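Local coordinates for ethanolamine utilization protein EutJ (Carboxydothermus hydrogenoformans Z-2901, PDB 3H1Q), which binds ATP as a member of the actin-like ATPase superfamily and probably takes part in ethanolamine utilization, at residues V31-D34 with D39-L42; G54-A59 with H259-T264; V41-D46 with G267-G272; E167-T172 with E211-I216. All coordinates share one frame; numbering follows the deposited sequence.

Contact 1: residues V31-D34 with D39-L42. With ATP (adenosine-5'-triphosphate), chain C.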
loop_
_atom_site.group_PDB
_atom_site.type_symbol
_atom_site.label_atom_id
_atom_site.label_comp_id
_atom_site.label_asym_id
_atom_site.label_seq_id
_atom_site.Cartn_x
_atom_site.Cartn_y
_atom_site.Cartn_z
ATOM N N VAL A 31 -13.433 9.180 1.532
ATOM C CA VAL A 31 -12.034 9.544 1.598
ATOM C C VAL A 31 -11.279 8.572 2.499
ATOM O O VAL A 31 -11.816 8.062 3.493
ATOM C CB VAL A 31 -11.844 10.977 2.103
ATOM C CG1 VAL A 31 -10.408 11.418 1.915
ATOM C CG2 VAL A 31 -12.760 11.930 1.362
ATOM N N GLY A 32 -10.036 8.296 2.125
ATOM C CA GLY A 32 -9.234 7.375 2.863
ATOM C C GLY A 32 -7.841 7.914 2.882
ATOM O O GLY A 32 -7.335 8.413 1.874
ATOM N N VAL A 33 -7.225 7.858 4.051
ATOM C CA VAL A 33 -5.837 8.198 4.133
ATOM C C VAL A 33 -5.077 6.943 4.531
ATOM O O VAL A 33 -5.514 6.197 5.422
ATOM C CB VAL A 33 -5.610 9.334 5.115
ATOM C CG1 VAL A 33 -4.101 9.692 5.206
ATOM C CG2 VAL A 33 -6.429 10.544 4.693
ATOM N N ASP A 34 -3.976 6.696 3.820
ATOM C CA ASP A 34 -3.093 5.592 4.106
ATOM C C ASP A 34 -1.783 6.124 4.625
ATOM O O ASP A 34 -0.999 6.745 3.877
ATOM C CB ASP A 34 -2.847 4.766 2.851
ATOM C CG ASP A 34 -1.980 3.520 3.121
ATOM O OD1 ASP A 34 -2.585 2.441 3.359
ATOM O OD2 ASP A 34 -0.703 3.608 3.108
ATOM N N ASP A 39 5.431 6.200 1.944
ATOM C CA ASP A 39 4.512 7.174 1.319
ATOM C C ASP A 39 3.197 7.412 2.073
ATOM O O ASP A 39 2.736 6.568 2.856
ATOM C CB ASP A 39 4.185 6.746 -0.120
ATOM C CG ASP A 39 3.728 5.294 -0.209
ATOM O OD1 ASP A 39 2.583 4.931 0.243
ATOM O OD2 ASP A 39 4.563 4.501 -0.723
ATOM N N ILE A 40 2.589 8.566 1.813
ATOM C CA ILE A 40 1.267 8.865 2.307
ATOM C C ILE A 40 0.405 9.058 1.075
ATOM O O ILE A 40 0.822 9.696 0.077
ATOM C CB ILE A 40 1.270 10.141 3.173
ATOM C CG1 ILE A 40 2.045 9.897 4.462
ATOM C CG2 ILE A 40 -0.173 10.621 3.498
ATOM C CD1 ILE A 40 2.219 11.132 5.316
ATOM N N VAL A 41 -0.785 8.477 1.133
ATOM C CA VAL A 41 -1.683 8.489 0.018
ATOM C C VAL A 41 -3.035 8.928 0.550
ATOM O O VAL A 41 -3.490 8.465 1.621
ATOM C CB VAL A 41 -1.803 7.085 -0.672
ATOM C CG1 VAL A 41 -2.871 7.101 -1.819
ATOM C CG2 VAL A 41 -0.442 6.624 -1.194
ATOM N N LEU A 42 -3.678 9.815 -0.208
ATOM C CA LEU A 42 -5.029 10.214 0.070
ATOM C C LEU A 42 -5.813 9.844 -1.170
ATOM O O LEU A 42 -5.360 10.133 -2.283
ATOM C CB LEU A 42 -5.077 11.722 0.288
ATOM C CG LEU A 42 -6.446 12.366 0.099
ATOM C CD1 LEU A 42 -7.190 12.338 1.409
ATOM C CD2 LEU A 42 -6.257 13.764 -0.363
HETATM P PG ATP C . 1.998 0.564 3.094
HETATM O O1G ATP C . 1.502 1.448 1.958
HETATM O O2G ATP C . 2.360 -0.831 2.665
HETATM O O3G ATP C . 1.045 0.506 4.281
HETATM P PB ATP C . 4.278 2.098 2.577
HETATM O O1B ATP C . 5.611 2.473 3.127
HETATM O O2B ATP C . 3.437 3.234 2.060
HETATM O O3B ATP C . 3.422 1.167 3.566
HETATM P PA ATP C . 4.069 0.926 -0.131
HETATM O O1A ATP C . 3.467 2.222 -0.592
HETATM O O2A ATP C . 3.214 -0.314 -0.164
HETATM O O3A ATP C . 4.585 1.027 1.403
HETATM O "O5'" ATP C . 5.473 0.694 -0.870
HETATM C "C5'" ATP C . 6.579 1.579 -0.828
HETATM C "C4'" ATP C . 7.695 0.793 -1.482
HETATM O "O4'" ATP C . 7.298 0.436 -2.810
HETATM C "C3'" ATP C . 8.947 1.625 -1.630
HETATM O "O3'" ATP C . 10.101 0.885 -1.219
HETATM C "C2'" ATP C . 9.089 1.856 -3.110
HETATM O "O2'" ATP C . 10.456 1.894 -3.502
HETATM C "C1'" ATP C . 8.346 0.692 -3.741
HETATM N N9 ATP C . 8.035 1.141 -5.141
HETATM C C8 ATP C . 7.241 2.159 -5.539
HETATM N N7 ATP C . 7.271 2.327 -6.891
HETATM C C5 ATP C . 8.115 1.412 -7.399
HETATM C C6 ATP C . 8.612 1.015 -8.746
HETATM N N6 ATP C . 8.201 1.645 -9.870
HETATM N N1 ATP C . 9.496 -0.013 -8.823
HETATM C C2 ATP C . 9.938 -0.681 -7.742
HETATM N N3 ATP C . 9.522 -0.386 -6.492
HETATM C C4 ATP C . 8.627 0.635 -6.247
#
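The two flat groups, the carboxylates of Asp-34 and Asp-39, lie at neighbouring ends of paired strands and both look onto the phosphates of ATP. They belong to the N-terminal beta hairpin of the actin-like ATPase fold, whose turn, with Thr-37 and Ala-38, corresponds to the phosphate-1 loop of this superfamily. The phosphate groups lie beside both carboxylates: Asp-34 OD2 stands 3.3 Å from the gamma-phosphate oxygen O1G, while the Asp-39 carboxylate lies with both its oxygens against the alpha- and beta-phosphate oxygens O1A and O2B. Asp-39 reaches its site by folding CG back between its own backbone N and carbonyl carbon (chi1 51°). The two acids remain 4.6 Å apart, measured from Asp-34 OD2 to Asp-39 OD1, and Glu-190, Lys-193 and Gly-235 also bind the nucleotide.

Behind these acids the pair becomes ordinary antiparallel sheet. Asp-34 and Val-41 form the hydrogen-bonded pair, and their side chains share the face covered by helix 263-269. On the opposite face, toward helix 70-87, Val-33 and Leu-42 form the non-hydrogen-bonded pair. The branched Val-31, Val-33 and Ile-40 suit extended backbone and fill this oily layer, whereas the longer Leu-42 reaches over to the partner strand: its CD1 lies 3.8 Å from Val-33 CG2 and also meets Val-31 CG1. Gly-32, with no side chain, lies between the two valines, and its carbonyl O receives a CA-H...O contact from Leu-42 CA. The amide of Asp-34 gives an almost straight bond (175°) to the carbonyl of Val-41, with N to O at 2.9 Å.

Contact 2: residues G54-A59 with H259-T264. With ATP (adenosine-5'-triphosphate), chain C.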
loop_
_atom_site.group_PDB
_atom_site.type_symbol
_atom_site.label_atom_id
_atom_site.label_comp_id
_atom_site.label_asym_id
_atom_site.label_seq_id
_atom_site.Cartn_x
_atom_site.Cartn_y
_atom_site.Cartn_z
ATOM N N GLY A 54 -6.981 11.478 -6.131
ATOM C CA GLY A 54 -5.938 11.012 -5.236
ATOM C C GLY A 54 -4.622 11.750 -5.321
ATOM O O GLY A 54 -4.287 12.333 -6.347
ATOM N N ALA A 55 -3.859 11.718 -4.228
ATOM C CA ALA A 55 -2.528 12.318 -4.199
ATOM C C ALA A 55 -1.628 11.449 -3.359
ATOM O O ALA A 55 -2.120 10.665 -2.515
ATOM C CB ALA A 55 -2.585 13.720 -3.623
ATOM N N LEU A 56 -0.322 11.601 -3.577
ATOM C CA LEU A 56 0.674 10.807 -2.881
ATOM C C LEU A 56 1.947 11.601 -2.559
ATOM O O LEU A 56 2.543 12.238 -3.443
ATOM C CB LEU A 56 1.038 9.591 -3.739
ATOM C CG LEU A 56 2.141 8.640 -3.273
ATOM C CD1 LEU A 56 1.908 7.373 -3.988
ATOM C CD2 LEU A 56 3.523 9.138 -3.599
ATOM N N LYS A 57 2.405 11.536 -1.314
ATOM C CA LYS A 57 3.743 12.079 -1.017
ATOM C C LYS A 57 4.677 10.980 -0.510
ATOM O O LYS A 57 4.305 10.127 0.301
ATOM C CB LYS A 57 3.684 13.282 -0.026
ATOM C CG LYS A 57 4.973 14.180 0.060
ATOM C CD LYS A 57 5.047 15.184 -1.111
ATOM C CE LYS A 57 6.337 16.004 -1.141
ATOM N NZ LYS A 57 6.355 17.078 -0.092
ATOM N N TRP A 58 5.895 11.005 -1.009
ATOM C CA TRP A 58 6.902 10.095 -0.509
ATOM C C TRP A 58 7.347 10.601 0.844
ATOM O O TRP A 58 7.853 11.719 0.937
ATOM C CB TRP A 58 8.084 10.067 -1.462
ATOM C CG TRP A 58 7.724 9.446 -2.767
ATOM C CD1 TRP A 58 7.692 10.051 -3.993
ATOM C CD2 TRP A 58 7.322 8.089 -2.976
ATOM N NE1 TRP A 58 7.307 9.150 -4.953
ATOM C CE2 TRP A 58 7.078 7.937 -4.359
ATOM C CE3 TRP A 58 7.163 6.981 -2.129
ATOM C CZ2 TRP A 58 6.677 6.723 -4.919
ATOM C CZ3 TRP A 58 6.768 5.771 -2.684
ATOM C CH2 TRP A 58 6.522 5.655 -4.071
ATOM N N ALA A 59 7.160 9.777 1.881
ATOM C CA ALA A 59 7.354 10.205 3.255
ATOM C C ALA A 59 7.442 9.094 4.293
ATOM O O ALA A 59 6.521 8.289 4.474
ATOM C CB ALA A 59 6.252 11.167 3.657
ATOM N N HIS A 259 -1.511 -2.213 -10.094
ATOM C CA HIS A 259 -0.753 -1.128 -9.437
ATOM C C HIS A 259 -0.583 -1.447 -7.958
ATOM O O HIS A 259 -1.281 -0.896 -7.111
ATOM C CB HIS A 259 -1.392 0.246 -9.651
ATOM C CG HIS A 259 -1.062 0.879 -10.963
ATOM N ND1 HIS A 259 0.178 1.406 -11.242
ATOM C CD2 HIS A 259 -1.826 1.124 -12.053
ATOM C CE1 HIS A 259 0.180 1.917 -12.461
ATOM N NE2 HIS A 259 -1.027 1.767 -12.971
ATOM N N PRO A 260 0.359 -2.342 -7.646
ATOM C CA PRO A 260 0.342 -2.955 -6.317
ATOM C C PRO A 260 0.224 -1.922 -5.167
ATOM O O PRO A 260 -0.700 -2.050 -4.332
ATOM C CB PRO A 260 1.641 -3.785 -6.282
ATOM C CG PRO A 260 2.473 -3.260 -7.398
ATOM C CD PRO A 260 1.545 -2.717 -8.428
ATOM N N LEU A 261 1.086 -0.892 -5.190
ATOM C CA LEU A 261 1.104 0.210 -4.207
ATOM C C LEU A 261 -0.241 0.813 -3.840
ATOM O O LEU A 261 -0.383 1.359 -2.751
ATOM C CB LEU A 261 2.003 1.346 -4.693
ATOM C CG LEU A 261 2.479 2.447 -3.724
ATOM C CD1 LEU A 261 3.832 2.990 -4.184
ATOM C CD2 LEU A 261 1.463 3.606 -3.481
ATOM N N LEU A 262 -1.212 0.714 -4.733
ATOM C CA LEU A 262 -2.483 1.379 -4.571
ATOM C C LEU A 262 -3.566 0.536 -3.927
ATOM O O LEU A 262 -4.671 1.023 -3.612
ATOM C CB LEU A 262 -2.957 1.892 -5.925
ATOM C CG LEU A 262 -2.132 3.095 -6.349
ATOM C CD1 LEU A 262 -2.411 3.461 -7.798
ATOM C CD2 LEU A 262 -2.461 4.246 -5.392
ATOM N N VAL A 263 -3.281 -0.734 -3.719
ATOM C CA VAL A 263 -4.417 -1.595 -3.361
ATOM C C VAL A 263 -4.985 -1.230 -1.992
ATOM O O VAL A 263 -6.196 -1.052 -1.881
ATOM C CB VAL A 263 -4.150 -3.138 -3.526
ATOM C CG1 VAL A 263 -5.398 -3.952 -3.178
ATOM C CG2 VAL A 263 -3.682 -3.437 -4.943
ATOM N N THR A 264 -4.118 -1.088 -0.982
ATOM C CA THR A 264 -4.581 -0.801 0.374
ATOM C C THR A 264 -5.213 0.575 0.412
ATOM O O THR A 264 -6.355 0.705 0.863
ATOM C CB THR A 264 -3.460 -0.909 1.461
ATOM O OG1 THR A 264 -2.787 -2.171 1.342
ATOM C CG2 THR A 264 -4.055 -0.807 2.878
HETATM P PG ATP C . 1.998 0.564 3.094
HETATM O O1G ATP C . 1.502 1.448 1.958
HETATM O O2G ATP C . 2.360 -0.831 2.665
HETATM O O3G ATP C . 1.045 0.506 4.281
HETATM P PB ATP C . 4.278 2.098 2.577
HETATM O O1B ATP C . 5.611 2.473 3.127
HETATM O O2B ATP C . 3.437 3.234 2.060
HETATM O O3B ATP C . 3.422 1.167 3.566
HETATM P PA ATP C . 4.069 0.926 -0.131
HETATM O O1A ATP C . 3.467 2.222 -0.592
HETATM O O2A ATP C . 3.214 -0.314 -0.164
HETATM O O3A ATP C . 4.585 1.027 1.403
HETATM O "O5'" ATP C . 5.473 0.694 -0.870
HETATM C "C5'" ATP C . 6.579 1.579 -0.828
HETATM C "C4'" ATP C . 7.695 0.793 -1.482
HETATM O "O4'" ATP C . 7.298 0.436 -2.810
HETATM C "C3'" ATP C . 8.947 1.625 -1.630
HETATM O "O3'" ATP C . 10.101 0.885 -1.219
HETATM C "C2'" ATP C . 9.089 1.856 -3.110
HETATM O "O2'" ATP C . 10.456 1.894 -3.502
HETATM C "C1'" ATP C . 8.346 0.692 -3.741
HETATM N N9 ATP C . 8.035 1.141 -5.141
HETATM C C8 ATP C . 7.241 2.159 -5.539
HETATM N N7 ATP C . 7.271 2.327 -6.891
HETATM C C5 ATP C . 8.115 1.412 -7.399
HETATM C C6 ATP C . 8.612 1.015 -8.746
HETATM N N6 ATP C . 8.201 1.645 -9.870
HETATM N N1 ATP C . 9.496 -0.013 -8.823
HETATM C C2 ATP C . 9.938 -0.681 -7.742
HETATM N N3 ATP C . 9.522 -0.386 -6.492
HETATM C C4 ATP C . 8.627 0.635 -6.247
#
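Leu-261 is where the two segments close on each other: its CD2 meets CD1 of Leu-56 at 3.8 Å, and its CD1 approaches CH2 of Trp-58 at the same 3.8 Å. One branched leucine thus serves two partners, with a methyl for each. Its CG stands anti to the backbone N (chi1 -165°), which carries the fork across toward the sheet. Leu-56 is just as economical, for while CD1 faces Leu-261, its other methyl, CD2, sits 3.8 Å above the plane of the Trp-58 ring, over the centre. This small apolar cluster borders the nucleotide of an actin-like ATPase. Leu-261 CG lies 3.3 Å from O1A of ATP, and Trp-58 CH2 is 3.9 Å from C8 of the adenine.

Beyond these three side chains the packing is loose. The nearest CA atoms, those of Leu-56 and Leu-262, are still 10.1 Å apart, no hydrogen bond joins the segments, and Trp-58 is largely exposed to solvent. A wide, flat indole suits such a rim, since it can pack against leucine and ligand and also form a cation-pi contact with Lys-194, itself an ATP-binding residue. Residues 54-58 belong to strand 51-58, an edge strand of the five-stranded sheet, beside strand 39-45, with helix 70-87 packed on its other face; residues 259-264 lead into helix 263-269, which also touches helix 128-136.

Contact 3: residues V41-D46 with G267-G272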
loop_
_atom_site.group_PDB
_atom_site.type_symbol
_atom_site.label_atom_id
_atom_site.label_comp_id
_atom_site.label_asym_id
_atom_site.label_seq_id
_atom_site.Cartn_x
_atom_site.Cartn_y
_atom_site.Cartn_z
ATOM N N VAL A 41 -0.785 8.477 1.133
ATOM C CA VAL A 41 -1.683 8.489 0.018
ATOM C C VAL A 41 -3.035 8.928 0.550
ATOM O O VAL A 41 -3.490 8.465 1.621
ATOM C CB VAL A 41 -1.803 7.085 -0.672
ATOM C CG1 VAL A 41 -2.871 7.101 -1.819
ATOM C CG2 VAL A 41 -0.442 6.624 -1.194
ATOM N N LEU A 42 -3.678 9.815 -0.208
ATOM C CA LEU A 42 -5.029 10.214 0.070
ATOM C C LEU A 42 -5.813 9.844 -1.170
ATOM O O LEU A 42 -5.360 10.133 -2.283
ATOM C CB LEU A 42 -5.077 11.722 0.288
ATOM C CG LEU A 42 -6.446 12.366 0.099
ATOM C CD1 LEU A 42 -7.190 12.338 1.409
ATOM C CD2 LEU A 42 -6.257 13.764 -0.363
ATOM N N VAL A 43 -6.991 9.248 -0.965
ATOM C CA VAL A 43 -7.818 8.694 -2.020
ATOM C C VAL A 43 -9.307 9.055 -1.821
ATOM O O VAL A 43 -9.827 8.963 -0.704
ATOM C CB VAL A 43 -7.614 7.157 -2.075
ATOM C CG1 VAL A 43 -8.627 6.448 -2.975
ATOM C CG2 VAL A 43 -6.175 6.817 -2.533
ATOM N N VAL A 44 -9.977 9.478 -2.903
ATOM C CA VAL A 44 -11.399 9.775 -2.884
ATOM C C VAL A 44 -12.130 8.874 -3.874
ATOM O O VAL A 44 -11.648 8.632 -4.971
ATOM C CB VAL A 44 -11.703 11.268 -3.273
ATOM C CG1 VAL A 44 -13.207 11.552 -3.188
ATOM C CG2 VAL A 44 -10.958 12.247 -2.407
ATOM N N THR A 45 -13.316 8.406 -3.503
ATOM C CA THR A 45 -14.132 7.604 -4.410
ATOM C C THR A 45 -15.591 7.995 -4.275
ATOM O O THR A 45 -15.984 8.541 -3.255
ATOM C CB THR A 45 -14.081 6.092 -4.060
ATOM O OG1 THR A 45 -14.950 5.847 -2.944
ATOM C CG2 THR A 45 -12.682 5.600 -3.733
ATOM N N ASP A 46 -16.401 7.666 -5.276
ATOM C CA ASP A 46 -17.856 7.692 -5.118
ATOM C C ASP A 46 -18.337 6.578 -4.169
ATOM O O ASP A 46 -17.510 5.809 -3.633
ATOM C CB ASP A 46 -18.522 7.521 -6.457
ATOM C CG ASP A 46 -18.315 6.139 -7.040
ATOM O OD1 ASP A 46 -17.477 5.357 -6.519
ATOM O OD2 ASP A 46 -18.997 5.831 -8.052
ATOM N N GLY A 267 -8.471 0.558 -0.715
ATOM C CA GLY A 267 -9.293 -0.216 0.229
ATOM C C GLY A 267 -9.772 0.612 1.422
ATOM O O GLY A 267 -10.937 0.547 1.799
ATOM N N ILE A 268 -8.868 1.397 2.005
ATOM C CA ILE A 268 -9.218 2.284 3.098
ATOM C C ILE A 268 -10.345 3.218 2.669
ATOM O O ILE A 268 -11.421 3.253 3.297
ATOM C CB ILE A 268 -8.018 3.095 3.566
ATOM C CG1 ILE A 268 -6.953 2.176 4.148
ATOM C CG2 ILE A 268 -8.431 4.020 4.658
ATOM C CD1 ILE A 268 -5.610 2.803 4.225
ATOM N N ALA A 269 -10.119 3.950 1.578
ATOM C CA ALA A 269 -11.158 4.835 1.056
ATOM C C ALA A 269 -12.518 4.136 1.001
ATOM O O ALA A 269 -13.548 4.781 1.120
ATOM C CB ALA A 269 -10.772 5.380 -0.296
ATOM N N LEU A 270 -12.534 2.818 0.865
ATOM C CA LEU A 270 -13.808 2.128 0.779
ATOM C C LEU A 270 -14.598 2.168 2.074
ATOM O O LEU A 270 -15.811 1.867 2.097
ATOM C CB LEU A 270 -13.620 0.700 0.302
ATOM C CG LEU A 270 -13.337 0.611 -1.194
ATOM C CD1 LEU A 270 -13.668 -0.788 -1.666
ATOM C CD2 LEU A 270 -14.160 1.666 -1.974
ATOM N N PHE A 271 -13.917 2.565 3.149
ATOM C CA PHE A 271 -14.550 2.601 4.466
ATOM C C PHE A 271 -15.215 3.931 4.767
ATOM O O PHE A 271 -16.382 3.948 5.190
ATOM C CB PHE A 271 -13.570 2.200 5.567
ATOM C CG PHE A 271 -13.239 0.738 5.558
ATOM C CD1 PHE A 271 -14.216 -0.206 5.219
ATOM C CD2 PHE A 271 -11.959 0.295 5.890
ATOM C CE1 PHE A 271 -13.919 -1.567 5.197
ATOM C CE2 PHE A 271 -11.657 -1.067 5.878
ATOM C CZ PHE A 271 -12.640 -1.995 5.533
ATOM N N GLY A 272 -14.481 5.026 4.550
ATOM C CA GLY A 272 -15.043 6.374 4.645
ATOM C C GLY A 272 -16.356 6.535 3.900
ATOM O O GLY A 272 -17.316 7.117 4.405
#
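Ala-269 presses its single methyl against Val-43 and Thr-45, joining the chain's C-terminal residues to the far half of strand 39-45. The contact is plain packing of helix on sheet within the N-terminal subdomain of this actin-like fold, away from the nucleotide.

The apolar contacts come first. Val-43 and Thr-45, two apart on the strand, both point toward the helix. Val-43 offers CG1, anti to its backbone N (chi1 169°), which reaches Ala-269 CB at 3.6 Å; Thr-45 offers its methyl CG2, 3.9 Å from the same CB. A small residue suits this place because the backbone here lies close to the strand, with the CA atoms of Val-43 and Ala-269 only 6.0 Å apart. Leu-270 starts away from the strand, but its end bends back, bringing CD2 to 4.4 Å from OG1 of Thr-45.

Hydrogen bonds do not cross between the segments; the polar groups that can be traced bond elsewhere. The carbonyl of Leu-270 accepts from Lys-30 NZ, and the strand pairs with its neighbours 30-34 and 51-58. Threonine suits its buried position by pairing a methyl for packing with a hydroxyl for bonding: OG1 donates to the carbonyl O of Asp-46 at 2.7 Å, approaching 17° from the carbonyl plane.

Contact 4: residues E167-T172 with E211-I216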
loop_
_atom_site.group_PDB
_atom_site.type_symbol
_atom_site.label_atom_id
_atom_site.label_comp_id
_atom_site.label_asym_id
_atom_site.label_seq_id
_atom_site.Cartn_x
_atom_site.Cartn_y
_atom_site.Cartn_z
ATOM N N GLU A 167 6.368 -8.557 9.592
ATOM C CA GLU A 167 7.782 -8.758 9.853
ATOM C C GLU A 167 8.619 -7.744 9.109
ATOM O O GLU A 167 8.525 -7.615 7.892
ATOM C CB GLU A 167 8.236 -10.216 9.516
ATOM N N PRO A 168 9.469 -7.041 9.853
ATOM C CA PRO A 168 10.329 -5.918 9.485
ATOM C C PRO A 168 11.117 -6.069 8.199
ATOM O O PRO A 168 12.321 -5.831 8.197
ATOM C CB PRO A 168 11.302 -5.845 10.660
ATOM C CG PRO A 168 10.468 -6.271 11.821
ATOM C CD PRO A 168 9.589 -7.369 11.286
ATOM N N THR A 169 10.457 -6.436 7.110
ATOM C CA THR A 169 11.130 -6.365 5.821
ATOM C C THR A 169 10.306 -5.681 4.709
ATOM O O THR A 169 9.068 -5.656 4.759
ATOM C CB THR A 169 11.707 -7.720 5.383
ATOM O OG1 THR A 169 12.959 -7.499 4.727
ATOM C CG2 THR A 169 10.753 -8.450 4.458
ATOM N N GLY A 170 11.003 -5.112 3.723
ATOM C CA GLY A 170 10.331 -4.425 2.625
ATOM C C GLY A 170 11.237 -3.707 1.644
ATOM O O GLY A 170 12.473 -3.858 1.671
ATOM N N GLY A 171 10.593 -2.914 0.792
ATOM C CA GLY A 171 11.230 -2.241 -0.323
ATOM C C GLY A 171 12.578 -1.651 -0.007
ATOM O O GLY A 171 13.464 -1.572 -0.871
ATOM N N THR A 172 12.751 -1.247 1.239
ATOM C CA THR A 172 13.913 -0.452 1.571
ATOM C C THR A 172 15.156 -1.312 1.601
ATOM O O THR A 172 16.194 -0.919 1.106
ATOM C CB THR A 172 13.718 0.301 2.890
ATOM O OG1 THR A 172 12.325 0.602 3.060
ATOM C CG2 THR A 172 14.527 1.593 2.879
ATOM N N GLU A 211 14.004 -13.858 -2.073
ATOM C CA GLU A 211 14.084 -15.243 -1.606
ATOM C C GLU A 211 13.661 -15.274 -0.143
ATOM O O GLU A 211 12.673 -15.936 0.222
ATOM C CB GLU A 211 15.514 -15.812 -1.739
ATOM C CG GLU A 211 16.212 -15.622 -3.117
ATOM C CD GLU A 211 17.556 -16.377 -3.272
ATOM O OE1 GLU A 211 17.812 -17.348 -2.523
ATOM O OE2 GLU A 211 18.356 -15.989 -4.159
ATOM N N LYS A 212 14.415 -14.514 0.664
ATOM C CA LYS A 212 14.185 -14.317 2.097
ATOM C C LYS A 212 12.725 -14.016 2.404
ATOM O O LYS A 212 12.085 -14.698 3.225
ATOM C CB LYS A 212 15.065 -13.164 2.600
ATOM C CG LYS A 212 14.811 -12.764 4.053
ATOM C CD LYS A 212 15.503 -11.443 4.426
ATOM C CE LYS A 212 15.316 -11.154 5.917
ATOM N NZ LYS A 212 16.607 -10.869 6.645
HETATM N N MSE A 213 12.220 -12.986 1.732
HETATM C CA MSE A 213 10.840 -12.568 1.874
HETATM C C MSE A 213 9.875 -13.745 1.759
HETATM O O MSE A 213 9.133 -14.053 2.709
HETATM C CB MSE A 213 10.528 -11.497 0.839
HETATM C CG MSE A 213 11.259 -10.193 1.134
HETATM SE SE MSE A 213 10.683 -8.653 0.056
HETATM C CE MSE A 213 11.889 -7.312 0.784
ATOM N N ALA A 214 9.940 -14.410 0.597
ATOM C CA ALA A 214 9.087 -15.562 0.235
ATOM C C ALA A 214 9.105 -16.716 1.243
ATOM O O ALA A 214 8.055 -17.247 1.624
ATOM C CB ALA A 214 9.459 -16.063 -1.157
ATOM N N LEU A 215 10.309 -17.080 1.674
ATOM C CA LEU A 215 10.492 -18.145 2.656
ATOM C C LEU A 215 9.914 -17.788 4.031
ATOM O O LEU A 215 9.428 -18.666 4.762
ATOM C CB LEU A 215 11.969 -18.554 2.729
ATOM C CG LEU A 215 12.450 -19.007 1.336
ATOM C CD1 LEU A 215 13.985 -19.018 1.158
ATOM C CD2 LEU A 215 11.810 -20.341 0.933
ATOM N N ILE A 216 9.944 -16.497 4.365
ATOM C CA ILE A 216 9.330 -16.023 5.592
ATOM C C ILE A 216 7.814 -16.244 5.536
ATOM O O ILE A 216 7.197 -16.627 6.533
ATOM C CB ILE A 216 9.701 -14.551 5.860
ATOM C CG1 ILE A 216 11.209 -14.434 6.110
ATOM C CG2 ILE A 216 8.892 -13.969 7.029
ATOM C CD1 ILE A 216 11.732 -13.014 6.127
#
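Met-213, built as selenomethionine, reaches from helix 199-220 to Thr-169 and Gly-170, which lead into helix 171-182. The contact packs a long helix against a loop and helix N-terminus in the second half of the actin-like fold, near the nucleotide.

Along residues 211-216, Glu-211 contributes its carbonyl to the helix, accepting the amide of Leu-215. Lys-212 points toward the loop, but this long, flexible chain stays peripheral and solvent-exposed. Met-213 comes next and carries the contact. Its unbranched chain runs extended beyond CG, so it touches the loop at two places: CG meets the methyl CG2 of Thr-169 at 3.8 Å, and farther out the terminal CE lies 3.6 Å from Gly-170 O and 3.8 Å from Gly-170 CA. Gly-170 suits this spot: it is the N-cap of helix 171-182, its backbone is extended (phi 174°), and with no side chain it lets CE lie against its main chain. Neighbouring Gly-171 touches ATP, so Met-213 packs one residue behind the ligand pocket. Ala-214 turns from the loop to Phe-246 and Phe-249 of helix 242-250. One turn after Lys-212, Ile-216 again faces the loop, but loosely: its CG2 stays 4.5 Å from CB of Glu-167, the last side-chain atom modelled there.

From the N terminus, contact 1 closes first, a tight hairpin turn of four residues. Contact 3 opens on the same second strand, sharing Val-41 and Leu-42 with contact 1, and closes only at the C terminus, making the widest loop. Contact 2 is nested inside it: it opens on the next strand and closes at residues 259-264, leading into the helix that runs on to contact 3. Contact 4 lies within both loops, in the other half of the molecule, its centre about 24 Å from that of contact 1. No loops cross. Contacts 2 and 3 bring the C-terminal helix and the turn before it back onto the first sheet, and contacts 1 and 2 both touch ATP.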